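Local coordinates for protein intradiol ring-cleavage dioxygenase (Streptomyces sp. SirexAA-E, PDB 4ILV) that probably cleaves catechol-type aromatic rings between their two hydroxyl-bearing carbons, using a bound ferric iron and molecular oxygen, at residues Leu65-Tyr70 and Gly112-Arg117. Residues are numbered along the deposited sequence; the frame is centred on the assembly and turned at random. Where two conformers were deposited one is given.
Sequences LTVSGY and GSFTLR
V67 and G69 pair with L116 and F114 in an antiparallel strand contact at one side of the mixed sheet. Strand 113-119 is outermost here, and strand 64-72 also pairs with 175-183. Four backbone hydrogen bonds join the segments. V67 N gives one to L116 O at 2.8 Å, and L116 N returns one to V67 O at 2.7 Å. G69 N to F114 O is the longest of the four, at 3.3 Å; F114 N returns a bond to G69 O. At the non-hydrogen-bonded pairs, CA-H...O contacts fill in, such as S68 CA to F114 O between the two pairs and T66 CA to L116 O beyond them.

F114 lies on the buried face with V67 and L116, and its ring makes most of the side-chain contact there. Its CG sits between the backbone N and the carbonyl carbon (chi1 71°), which swings the ring over the G69 backbone. G69 N lies 3.4 Å above the ring plane, offset toward the rim. S68 CA makes a CH-pi contact with the same ring, 4.3 Å from its centroid. G69 has no side chain; a CB would come tightly against F114 CE2. V67 CG1 touches the ring at CE1, 4.1 Å away. Beyond the segments, F182 meets the ring edge-to-face, and L84 and F86 of strand 83-87 also touch F114. L116 packs on F86 too, its side chain about 13 Å from the bound iron. An alanine at F114 would probably open a gap over G69 and leave F182 without its aromatic mate.

The other face carries T66, S68, Y70, S113, T115 and R117. Here T66 CG2 and T115 CG2 meet methyl to methyl at 3.6 Å. Y70 lays CD1 and CE1 beside S113 CB, while S113 OG is hydrogen-bonded to D111 OD1. One face packed inward against a second sheet and one more exposed fit the beta-sandwich core of intradiol dioxygenases.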
# COMPACT_ATOMS: atom_id res chain seq x y z
N LEU A 65 5.50 -7.45 -8.00
CA LEU A 65 5.11 -6.06 -7.95
C LEU A 65 6.00 -5.37 -6.94
O LEU A 65 6.08 -5.80 -5.79
CB LEU A 65 3.65 -5.93 -7.51
CG LEU A 65 3.16 -4.50 -7.22
CD1 LEU A 65 3.17 -3.70 -8.52
CD2 LEU A 65 1.76 -4.51 -6.59
N THR A 66 6.69 -4.31 -7.37
CA THR A 66 7.33 -3.40 -6.42
C THR A 66 6.59 -2.06 -6.48
O THR A 66 6.36 -1.52 -7.56
CB THR A 66 8.82 -3.18 -6.72
OG1 THR A 66 9.54 -4.38 -6.47
CG2 THR A 66 9.39 -2.07 -5.82
N VAL A 67 6.17 -1.58 -5.32
CA VAL A 67 5.52 -0.28 -5.22
C VAL A 67 6.49 0.68 -4.50
O VAL A 67 7.04 0.34 -3.44
CB VAL A 67 4.20 -0.37 -4.43
CG1 VAL A 67 3.51 1.01 -4.33
CG2 VAL A 67 3.27 -1.42 -5.08
N SER A 68 6.70 1.86 -5.06
CA SER A 68 7.60 2.83 -4.42
C SER A 68 7.11 4.28 -4.58
O SER A 68 6.25 4.57 -5.41
CB SER A 68 9.01 2.69 -4.96
OG SER A 68 9.07 3.10 -6.32
N GLY A 69 7.65 5.18 -3.77
CA GLY A 69 7.28 6.59 -3.83
C GLY A 69 7.82 7.35 -2.64
O GLY A 69 8.80 6.94 -2.02
N TYR A 70 7.17 8.46 -2.31
CA TYR A 70 7.61 9.30 -1.20
C TYR A 70 6.43 9.67 -0.32
O TYR A 70 5.27 9.58 -0.73
CB TYR A 70 8.26 10.58 -1.73
CG TYR A 70 9.44 10.35 -2.64
CD1 TYR A 70 10.74 10.37 -2.15
CD2 TYR A 70 9.26 10.12 -4.00
CE1 TYR A 70 11.83 10.16 -2.99
CE2 TYR A 70 10.34 9.92 -4.85
CZ TYR A 70 11.62 9.93 -4.34
OH TYR A 70 12.69 9.72 -5.18
N GLY A 112 12.60 10.53 2.62
CA GLY A 112 11.15 10.40 2.66
C GLY A 112 10.59 9.31 1.76
O GLY A 112 9.38 9.23 1.52
N SER A 113 11.47 8.44 1.26
CA SER A 113 11.04 7.41 0.31
C SER A 113 10.56 6.15 0.99
O SER A 113 10.90 5.90 2.14
CB SER A 113 12.18 7.05 -0.64
OG SER A 113 13.23 6.42 0.07
N PHE A 114 9.77 5.35 0.27
CA PHE A 114 9.46 3.98 0.70
C PHE A 114 9.53 3.03 -0.49
O PHE A 114 9.46 3.47 -1.64
CB PHE A 114 8.05 3.89 1.30
CG PHE A 114 6.96 4.04 0.27
CD1 PHE A 114 6.35 2.92 -0.29
CD2 PHE A 114 6.53 5.30 -0.13
CE1 PHE A 114 5.35 3.05 -1.25
CE2 PHE A 114 5.53 5.44 -1.09
CZ PHE A 114 4.93 4.31 -1.64
N THR A 115 9.67 1.73 -0.20
CA THR A 115 9.59 0.68 -1.21
C THR A 115 8.92 -0.55 -0.63
O THR A 115 9.17 -0.92 0.51
CB THR A 115 10.98 0.24 -1.68
OG1 THR A 115 11.84 1.37 -1.79
CG2 THR A 115 10.86 -0.43 -3.03
N LEU A 116 8.07 -1.18 -1.44
CA LEU A 116 7.39 -2.40 -1.02
C LEU A 116 7.52 -3.43 -2.11
O LEU A 116 7.01 -3.23 -3.22
CB LEU A 116 5.91 -2.14 -0.78
CG LEU A 116 5.12 -3.38 -0.34
CD1 LEU A 116 5.49 -3.76 1.07
CD2 LEU A 116 3.65 -3.12 -0.45
N ARG A 117 8.22 -4.53 -1.82
CA ARG A 117 8.32 -5.62 -2.79
C ARG A 117 7.28 -6.68 -2.46
O ARG A 117 7.29 -7.23 -1.35
CB ARG A 117 9.70 -6.24 -2.78
CG ARG A 117 9.85 -7.31 -3.87
CD ARG A 117 11.10 -8.14 -3.67
NE ARG A 117 11.12 -9.31 -4.55
CZ ARG A 117 11.92 -10.35 -4.38
NH1 ARG A 117 12.75 -10.38 -3.34
NH2 ARG A 117 11.88 -11.38 -5.22